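Local structure of nucleoside phosphorylase, putative (Trypanosoma brucei, 3BJE) at residues A[150-155]-A[289-294]; A[154-159]-A[313-318]; A[160-165]-A[238-243]. The protein acts as a homodimeric uridine phosphorylase, an enzyme that uses phosphate to split uridine into uracil and ribose 1-phosphate. One frame throughout, in Å; residues are numbered along the deposited sequence.

Interaction 1: A[150-155]-A[289-294]. With R1P (1-O-phosphono-alpha-D-ribofuranose), chain C; URA (uracil), chain D.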
loop_
_atom_site.group_PDB
_atom_site.type_symbol
_atom_site.label_atom_id
_atom_site.label_comp_id
_atom_site.label_asym_id
_atom_site.label_seq_id
_atom_site.Cartn_x
_atom_site.Cartn_y
_atom_site.Cartn_z
ATOM N N GLY A 150 -15.998 -1.330 -3.090
ATOM C CA GLY A 150 -17.260 -1.123 -2.390
ATOM C C GLY A 150 -18.053 -0.023 -3.062
ATOM O O GLY A 150 -17.485 0.768 -3.827
ATOM N N SER A 151 -19.368 0.002 -2.822
ATOM C CA SER A 151 -20.194 1.130 -3.264
ATOM C C SER A 151 -21.034 1.685 -2.121
ATOM O O SER A 151 -21.721 0.928 -1.437
ATOM C CB SER A 151 -21.125 0.750 -4.415
ATOM O OG SER A 151 -21.974 1.842 -4.756
ATOM N N PRO A 152 -20.981 3.011 -1.920
ATOM C CA PRO A 152 -21.828 3.719 -0.973
ATOM C C PRO A 152 -23.159 4.187 -1.572
ATOM O O PRO A 152 -23.950 4.815 -0.874
ATOM C CB PRO A 152 -20.976 4.943 -0.640
ATOM C CG PRO A 152 -20.339 5.250 -1.914
ATOM C CD PRO A 152 -19.999 3.936 -2.532
ATOM N N ALA A 153 -23.375 3.897 -2.855
ATOM C CA ALA A 153 -24.559 4.358 -3.589
ATOM C C ALA A 153 -25.684 3.336 -3.520
ATOM O O ALA A 153 -25.500 2.184 -3.909
ATOM C CB ALA A 153 -24.196 4.588 -5.037
ATOM N N GLU A 154 -26.857 3.756 -3.053
ATOM C CA GLU A 154 -27.979 2.821 -2.930
ATOM C C GLU A 154 -28.373 2.253 -4.286
ATOM O O GLU A 154 -28.682 1.074 -4.393
ATOM C CB GLU A 154 -29.188 3.475 -2.233
ATOM C CG GLU A 154 -30.525 2.712 -2.350
ATOM C CD GLU A 154 -30.439 1.205 -2.065
ATOM O OE1 GLU A 154 -29.408 0.724 -1.532
ATOM O OE2 GLU A 154 -31.425 0.497 -2.389
ATOM N N SER A 155 -28.330 3.080 -5.319
ATOM C CA SER A 155 -28.768 2.660 -6.647
ATOM C C SER A 155 -27.856 1.587 -7.275
ATOM O O SER A 155 -28.318 0.771 -8.067
ATOM C CB SER A 155 -28.846 3.879 -7.574
ATOM O OG SER A 155 -27.574 4.485 -7.734
ATOM N N THR A 289 -19.758 6.613 -6.892
ATOM C CA THR A 289 -20.212 5.276 -7.227
ATOM C C THR A 289 -19.451 4.165 -6.519
ATOM O O THR A 289 -19.959 3.067 -6.352
ATOM C CB THR A 289 -20.113 5.025 -8.754
ATOM O OG1 THR A 289 -18.846 5.489 -9.231
ATOM C CG2 THR A 289 -21.280 5.718 -9.497
ATOM N N ASN A 290 -18.191 4.405 -6.147
ATOM C CA ASN A 290 -17.426 3.336 -5.548
ATOM C C ASN A 290 -16.288 3.827 -4.685
ATOM O O ASN A 290 -15.879 4.974 -4.789
ATOM C CB ASN A 290 -16.944 2.301 -6.587
ATOM C CG ASN A 290 -15.998 2.876 -7.638
ATOM O OD1 ASN A 290 -16.161 3.998 -8.116
ATOM N ND2 ASN A 290 -15.013 2.068 -8.028
ATOM N N ILE A 291 -15.810 2.926 -3.832
ATOM C CA ILE A 291 -14.673 3.167 -2.938
ATOM C C ILE A 291 -13.712 1.991 -3.077
ATOM O O ILE A 291 -14.140 0.830 -3.024
ATOM C CB ILE A 291 -15.104 3.237 -1.454
ATOM C CG1 ILE A 291 -16.145 4.337 -1.242
ATOM C CG2 ILE A 291 -13.879 3.422 -0.531
ATOM C CD1 ILE A 291 -16.917 4.208 0.086
ATOM N N GLU A 292 -12.431 2.283 -3.249
ATOM C CA GLU A 292 -11.400 1.252 -3.363
ATOM C C GLU A 292 -10.030 1.859 -2.982
ATOM O O GLU A 292 -9.976 2.915 -2.300
ATOM C CB GLU A 292 -11.425 0.578 -4.750
ATOM C CG GLU A 292 -11.498 1.524 -5.959
ATOM C CD GLU A 292 -10.205 2.274 -6.149
ATOM O OE1 GLU A 292 -9.305 1.707 -6.807
ATOM O OE2 GLU A 292 -10.107 3.405 -5.615
ATOM N N MET A 293 -8.928 1.233 -3.393
ATOM C CA MET A 293 -7.614 1.610 -2.842
ATOM C C MET A 293 -6.514 2.029 -3.833
ATOM O O MET A 293 -5.392 2.273 -3.405
ATOM C CB MET A 293 -7.091 0.468 -1.961
ATOM C CG MET A 293 -7.969 0.212 -0.743
ATOM S SD MET A 293 -7.435 -1.140 0.322
ATOM C CE MET A 293 -5.825 -0.501 0.897
ATOM N N GLU A 294 -6.821 2.134 -5.133
ATOM C CA GLU A 294 -5.789 2.439 -6.148
ATOM C C GLU A 294 -6.071 3.565 -7.143
ATOM O O GLU A 294 -5.135 4.144 -7.692
ATOM C CB GLU A 294 -5.472 1.162 -6.949
ATOM C CG GLU A 294 -4.775 0.073 -6.123
ATOM C CD GLU A 294 -5.722 -0.967 -5.527
ATOM O OE1 GLU A 294 -6.758 -1.275 -6.134
ATOM O OE2 GLU A 294 -5.431 -1.516 -4.421
HETATM C C5 R1P C . -8.763 -4.743 -1.041
HETATM O O5 R1P C . -9.468 -5.959 -0.747
HETATM C C4 R1P C . -8.284 -4.738 -2.480
HETATM O O4 R1P C . -9.349 -5.057 -3.393
HETATM C C1 R1P C . -9.553 -3.990 -4.326
HETATM C C2 R1P C . -8.981 -2.763 -3.596
HETATM O O2 R1P C . -8.713 -1.592 -4.401
HETATM C C3 R1P C . -7.761 -3.375 -2.902
HETATM O O3 R1P C . -6.655 -3.566 -3.799
HETATM O O1 R1P C . -8.976 -4.248 -5.650
HETATM P P R1P C . -8.310 -5.606 -6.218
HETATM O O1P R1P C . -7.087 -5.704 -5.293
HETATM O O2P R1P C . -7.964 -5.267 -7.658
HETATM O O3P R1P C . -9.249 -6.753 -6.031
HETATM N N1 URA D . -12.264 -3.215 -2.055
HETATM C C2 URA D . -12.187 -2.113 -1.275
HETATM O O2 URA D . -11.137 -1.396 -1.239
HETATM N N3 URA D . -13.215 -1.775 -0.513
HETATM C C4 URA D . -14.343 -2.510 -0.490
HETATM O O4 URA D . -15.275 -2.138 0.242
HETATM C C5 URA D . -14.437 -3.648 -1.268
HETATM C C6 URA D . -13.355 -3.986 -2.059
#

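Interaction 2: A[154-159]-A[313-318]. With URA (uracil), chain D.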
loop_
_atom_site.group_PDB
_atom_site.type_symbol
_atom_site.label_atom_id
_atom_site.label_comp_id
_atom_site.label_asym_id
_atom_site.label_seq_id
_atom_site.Cartn_x
_atom_site.Cartn_y
_atom_site.Cartn_z
ATOM N N GLU A 154 -26.857 3.756 -3.053
ATOM C CA GLU A 154 -27.979 2.821 -2.930
ATOM C C GLU A 154 -28.373 2.253 -4.286
ATOM O O GLU A 154 -28.682 1.074 -4.393
ATOM C CB GLU A 154 -29.188 3.475 -2.233
ATOM C CG GLU A 154 -30.525 2.712 -2.350
ATOM C CD GLU A 154 -30.439 1.205 -2.065
ATOM O OE1 GLU A 154 -29.408 0.724 -1.532
ATOM O OE2 GLU A 154 -31.425 0.497 -2.389
ATOM N N SER A 155 -28.330 3.080 -5.319
ATOM C CA SER A 155 -28.768 2.660 -6.647
ATOM C C SER A 155 -27.856 1.587 -7.275
ATOM O O SER A 155 -28.318 0.771 -8.067
ATOM C CB SER A 155 -28.846 3.879 -7.574
ATOM O OG SER A 155 -27.574 4.485 -7.734
ATOM N N VAL A 156 -26.575 1.575 -6.918
ATOM C CA VAL A 156 -25.612 0.728 -7.609
ATOM C C VAL A 156 -25.768 -0.749 -7.218
ATOM O O VAL A 156 -25.571 -1.103 -6.061
ATOM C CB VAL A 156 -24.175 1.205 -7.341
ATOM C CG1 VAL A 156 -23.161 0.258 -7.976
ATOM C CG2 VAL A 156 -23.976 2.637 -7.862
ATOM N N PRO A 157 -26.115 -1.623 -8.189
ATOM C CA PRO A 157 -26.343 -3.038 -7.847
ATOM C C PRO A 157 -25.078 -3.814 -7.442
ATOM O O PRO A 157 -23.986 -3.473 -7.888
ATOM C CB PRO A 157 -26.892 -3.641 -9.149
ATOM C CG PRO A 157 -27.185 -2.496 -10.052
ATOM C CD PRO A 157 -26.315 -1.369 -9.626
ATOM N N PRO A 158 -25.241 -4.882 -6.639
ATOM C CA PRO A 158 -24.168 -5.825 -6.348
ATOM C C PRO A 158 -23.576 -6.374 -7.647
ATOM O O PRO A 158 -24.321 -6.717 -8.567
ATOM C CB PRO A 158 -24.878 -6.953 -5.589
ATOM C CG PRO A 158 -26.077 -6.332 -5.012
ATOM C CD PRO A 158 -26.501 -5.270 -5.978
ATOM N N LEU A 159 -22.252 -6.423 -7.721
ATOM C CA LEU A 159 -21.540 -6.991 -8.864
ATOM C C LEU A 159 -21.677 -6.193 -10.165
ATOM O O LEU A 159 -21.273 -6.678 -11.224
ATOM C CB LEU A 159 -21.933 -8.468 -9.083
ATOM C CG LEU A 159 -21.694 -9.375 -7.872
ATOM C CD1 LEU A 159 -22.225 -10.771 -8.140
ATOM C CD2 LEU A 159 -20.205 -9.411 -7.506
ATOM N N CYS A 313 -14.282 -1.261 -11.663
ATOM C CA CYS A 313 -14.183 -2.217 -10.570
ATOM C C CYS A 313 -15.508 -2.891 -10.305
ATOM O O CYS A 313 -16.527 -2.227 -10.281
ATOM C CB CYS A 313 -13.735 -1.513 -9.293
ATOM S SG CYS A 313 -12.128 -0.687 -9.387
ATOM N N VAL A 314 -15.471 -4.200 -10.073
ATOM C CA VAL A 314 -16.651 -4.963 -9.741
ATOM C C VAL A 314 -17.057 -4.671 -8.288
ATOM O O VAL A 314 -16.232 -4.752 -7.380
ATOM C CB VAL A 314 -16.397 -6.495 -9.949
ATOM C CG1 VAL A 314 -17.615 -7.336 -9.563
ATOM C CG2 VAL A 314 -16.000 -6.790 -11.399
ATOM N N VAL A 315 -18.342 -4.375 -8.079
ATOM C CA VAL A 315 -18.838 -4.037 -6.739
ATOM C C VAL A 315 -19.023 -5.323 -5.942
ATOM O O VAL A 315 -19.958 -6.079 -6.190
ATOM C CB VAL A 315 -20.146 -3.217 -6.804
ATOM C CG1 VAL A 315 -20.725 -2.918 -5.396
ATOM C CG2 VAL A 315 -19.916 -1.924 -7.560
ATOM N N VAL A 316 -18.114 -5.583 -5.005
ATOM C CA VAL A 316 -18.167 -6.789 -4.173
ATOM C C VAL A 316 -18.639 -6.523 -2.742
ATOM O O VAL A 316 -18.859 -7.459 -1.976
ATOM C CB VAL A 316 -16.810 -7.505 -4.127
ATOM C CG1 VAL A 316 -16.356 -7.899 -5.535
ATOM C CG2 VAL A 316 -15.754 -6.619 -3.449
ATOM N N SER A 317 -18.797 -5.254 -2.388
ATOM C CA SER A 317 -19.296 -4.896 -1.071
ATOM C C SER A 317 -20.304 -3.778 -1.211
ATOM O O SER A 317 -20.007 -2.717 -1.753
ATOM C CB SER A 317 -18.156 -4.452 -0.162
ATOM O OG SER A 317 -18.666 -3.997 1.081
ATOM N N LYS A 318 -21.521 -4.032 -0.750
ATOM C CA LYS A 318 -22.532 -2.998 -0.708
ATOM C C LYS A 318 -22.553 -2.571 0.730
ATOM O O LYS A 318 -22.859 -3.355 1.628
ATOM C CB LYS A 318 -23.904 -3.503 -1.156
ATOM C CG LYS A 318 -24.113 -3.514 -2.676
ATOM C CD LYS A 318 -23.996 -2.132 -3.350
ATOM C CE LYS A 318 -25.011 -1.092 -2.871
ATOM N NZ LYS A 318 -26.346 -1.225 -3.510
HETATM N N1 URA D . -12.264 -3.215 -2.055
HETATM C C2 URA D . -12.187 -2.113 -1.275
HETATM O O2 URA D . -11.137 -1.396 -1.239
HETATM N N3 URA D . -13.215 -1.775 -0.513
HETATM C C4 URA D . -14.343 -2.510 -0.490
HETATM O O4 URA D . -15.275 -2.138 0.242
HETATM C C5 URA D . -14.437 -3.648 -1.268
HETATM C C6 URA D . -13.355 -3.986 -2.059
#

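Interaction 3: A[160-165]-A[238-243]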
loop_
_atom_site.group_PDB
_atom_site.type_symbol
_atom_site.label_atom_id
_atom_site.label_comp_id
_atom_site.label_asym_id
_atom_site.label_seq_id
_atom_site.Cartn_x
_atom_site.Cartn_y
_atom_site.Cartn_z
ATOM N N ALA A 160 -22.227 -4.981 -10.098
ATOM C CA ALA A 160 -22.115 -4.037 -11.211
ATOM C C ALA A 160 -20.649 -3.638 -11.409
ATOM O O ALA A 160 -19.818 -3.758 -10.489
ATOM C CB ALA A 160 -22.951 -2.800 -10.957
ATOM N N LEU A 161 -20.351 -3.182 -12.624
ATOM C CA LEU A 161 -19.028 -2.653 -12.956
ATOM C C LEU A 161 -19.077 -1.150 -12.792
ATOM O O LEU A 161 -19.762 -0.452 -13.527
ATOM C CB LEU A 161 -18.613 -3.033 -14.377
ATOM C CG LEU A 161 -17.160 -2.699 -14.773
ATOM C CD1 LEU A 161 -16.129 -3.428 -13.886
ATOM C CD2 LEU A 161 -16.918 -3.005 -16.263
ATOM N N ALA A 162 -18.352 -0.637 -11.800
ATOM C CA ALA A 162 -18.329 0.793 -11.541
ATOM C C ALA A 162 -17.130 1.408 -12.275
ATOM O O ALA A 162 -15.955 1.125 -11.964
ATOM C CB ALA A 162 -18.251 1.057 -10.056
ATOM N N VAL A 163 -17.447 2.249 -13.258
ATOM C CA VAL A 163 -16.465 2.830 -14.155
ATOM C C VAL A 163 -16.137 4.230 -13.655
ATOM O O VAL A 163 -17.037 5.024 -13.410
ATOM C CB VAL A 163 -17.036 2.895 -15.590
ATOM C CG1 VAL A 163 -16.003 3.462 -16.571
ATOM C CG2 VAL A 163 -17.492 1.525 -16.019
ATOM N N THR A 164 -14.845 4.515 -13.491
ATOM C CA THR A 164 -14.392 5.792 -12.957
ATOM C C THR A 164 -14.449 6.897 -14.000
ATOM O O THR A 164 -13.973 6.697 -15.125
ATOM C CB THR A 164 -12.924 5.690 -12.484
ATOM O OG1 THR A 164 -12.837 4.714 -11.436
ATOM C CG2 THR A 164 -12.395 7.050 -11.981
ATOM N N ARG A 165 -15.097 8.017 -13.651
ATOM C CA ARG A 165 -14.897 9.270 -14.369
ATOM C C ARG A 165 -13.966 10.119 -13.504
ATOM O O ARG A 165 -12.778 10.101 -13.713
ATOM C CB ARG A 165 -16.210 9.983 -14.708
ATOM C CG ARG A 165 -15.982 11.134 -15.666
ATOM C CD ARG A 165 -17.243 11.892 -16.020
ATOM N NE ARG A 165 -18.194 11.153 -16.858
ATOM C CZ ARG A 165 -19.413 10.760 -16.468
ATOM N NH1 ARG A 165 -19.850 10.983 -15.236
ATOM N NH2 ARG A 165 -20.208 10.122 -17.321
ATOM N N GLN A 238 -24.159 -5.249 -15.789
ATOM C CA GLN A 238 -24.603 -3.916 -15.432
ATOM C C GLN A 238 -23.372 -3.067 -15.126
ATOM O O GLN A 238 -22.374 -3.573 -14.613
ATOM C CB GLN A 238 -25.553 -3.961 -14.230
ATOM C CG GLN A 238 -26.877 -4.683 -14.529
ATOM C CD GLN A 238 -27.817 -4.764 -13.325
ATOM O OE1 GLN A 238 -27.449 -5.275 -12.260
ATOM N NE2 GLN A 238 -29.046 -4.273 -13.495
ATOM N N TYR A 239 -23.457 -1.785 -15.464
ATOM C CA TYR A 239 -22.411 -0.831 -15.137
ATOM C C TYR A 239 -22.964 0.534 -14.757
ATOM O O TYR A 239 -24.113 0.874 -15.070
ATOM C CB TYR A 239 -21.403 -0.697 -16.282
ATOM C CG TYR A 239 -21.893 0.048 -17.499
ATOM C CD1 TYR A 239 -21.546 1.383 -17.716
ATOM C CD2 TYR A 239 -22.669 -0.586 -18.443
ATOM C CE1 TYR A 239 -21.984 2.067 -18.853
ATOM C CE2 TYR A 239 -23.122 0.088 -19.585
ATOM C CZ TYR A 239 -22.772 1.412 -19.784
ATOM O OH TYR A 239 -23.210 2.073 -20.918
ATOM N N VAL A 240 -22.117 1.288 -14.064
ATOM C CA VAL A 240 -22.395 2.653 -13.643
ATOM C C VAL A 240 -21.136 3.494 -13.863
ATOM O O VAL A 240 -20.029 2.957 -13.891
ATOM C CB VAL A 240 -22.827 2.710 -12.146
ATOM C CG1 VAL A 240 -24.124 1.932 -11.927
ATOM C CG2 VAL A 240 -21.736 2.187 -11.205
ATOM N N ILE A 241 -21.309 4.801 -14.033
ATOM C CA ILE A 241 -20.184 5.722 -14.185
ATOM C C ILE A 241 -20.294 6.819 -13.150
ATOM O O ILE A 241 -21.368 7.393 -12.969
ATOM C CB ILE A 241 -20.147 6.432 -15.552
ATOM C CG1 ILE A 241 -20.357 5.443 -16.700
ATOM C CG2 ILE A 241 -18.816 7.196 -15.696
ATOM C CD1 ILE A 241 -20.832 6.103 -17.970
ATOM N N GLY A 242 -19.177 7.147 -12.514
ATOM C CA GLY A 242 -19.202 8.190 -11.505
ATOM C C GLY A 242 -17.873 8.374 -10.825
ATOM O O GLY A 242 -16.832 7.963 -11.337
ATOM N N THR A 243 -17.921 8.985 -9.648
ATOM C CA THR A 243 -16.710 9.335 -8.938
ATOM C C THR A 243 -16.277 8.182 -8.048
ATOM O O THR A 243 -17.088 7.597 -7.319
ATOM C CB THR A 243 -16.928 10.624 -8.114
ATOM O OG1 THR A 243 -17.161 11.717 -9.002
ATOM C CG2 THR A 243 -15.713 10.950 -7.263
#

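Interaction 1: A[150-155]-A[289-294]
G150 and I291 meet as an antiparallel hydrogen-bonded pair, and this single bridge is the tight part of the contact. G150 N donates to I291 O at 2.8 Å, and I291 N returns a bond of 2.7 Å to G150 O. The same oxygen receives a CA-H...O contact from N290 CA at 3.1 Å. One residue on, S151 OG lies anti to the backbone N (chi1 176°) and donates to T289 O over 2.8 Å, standing above the carbonyl plane; it also accepts from A153 N, closing an ST turn, so two bonds fix the hydroxyl. Beyond this core packing slackens: the P152 ring and I291 side chain cross obliquely, CD of P152 4.1 Å from CD1 of I291, and the chain runs out to solvent-exposed E154 and S155. On the ligand side the bare backbone of G150 lies against the base, its N 3.3 Å from uracil C4. Past the bridge, M293 N donates to O2 of the ribose phosphate at 3.0 Å; E294 OE2 accepts from ribose O3, a bond modelled doubtfully short, and R145 pairs, less surely, with OE1. The paired strand ends build one wall of the nucleoside phosphorylase active site.

Interaction 2: A[154-159]-A[313-318]
V314 and L159 begin a contact in which a connecting loop crosses the end of a strand: residues 154-159 lead from strand 142-151 to strand 161-169, and strand 308-318 pairs with both. At V314, CG1 packs 3.9 Å from CD2 of L159, the two side chains crossing at a slant, and helix 329-348 adds L331 and M335 to the valine's surroundings. The carbonyl O of V315 accepts from L159 N at 2.8 Å, in the carbonyl plane and on a lone pair, while V315 CG2, set beside the backbone N, touches CG1 of V156 at 3.9 Å. V316 turns from the loop to the ligand, where CG2 reaches C6 of uracil at 3.8 Å, and S317 CB lies beside uracil O4. K318 returns to the loop, CG resting against CG of P158. Bends at chi2, chi3 and chi4 curl the chain back, and NZ also makes a salt bridge with E322. The carboxylate OE1 of E154 is 4.1 Å from K318 NZ, beyond a salt bridge, and E154 O takes a weak bond. The stronger bond of K318 to the loop runs from NZ to V156 O, 2.7 Å, the donor tilted 28° from the carbonyl plane.

Interaction 3: A[160-165]-A[238-243]
L161 and Y239 start a parallel pairing that continues through A162 with V240 and V163 with I241 to T164 and G242, the strands inclined by 32°. In the backbone, L161 N binds Q238 O, V240 N binds L161 O, V163 N binds V240 O at 2.8 Å, G242 N binds V163 O, and R165 N closes the series on G242 O at 2.9 Å. CA-H...O contacts fill in between, among them Y239 CA to L161 O at 3.1 Å. Apolar contacts divide between the faces. L161, V163, Y239 and I241 share one, against helix 213-228, with CB of L161 4.1 Å from CB of Y239. On the other, CG2 of V240, set between the backbone N and the carbonyl carbon, meets CB of A162 at 3.8 Å. Polar side-chain ends find partners beyond the two segments: Y239 OH bonds to D224 and T164 OG1 to T244. In one of two R165 conformers, I241 CG2 lies over one guanidinium face, 3.6 Å from NH2 and offset to the rim, while NH1 makes a salt bridge with E286. Such a parallel pair of twisted strands, backed by a helix, belongs to the mixed-sheet core of the phosphorylase superfamily fold.

The three contacts cluster on one side of the chain's centre: interactions 1 and 2 have centres about 7 Å apart, and each lies about 9 Å from interaction 3. Residues 150-155, 154-159 and 160-165 form one unbroken run, the first two sharing E154 and S155, and this run meets strands 284-292, 308-318 and 239-246 in turn; those partners come later in the order 239-246, 284-292, 308-318. Neighbouring strands join the contacts directly, through probable backbone bonds S151 to S317, T289 to T243 and A162 to C313. Interactions 1 and 2 both touch uracil, whereas interaction 3 lies farther back, so the base-binding wall is continuous with the strand core behind it.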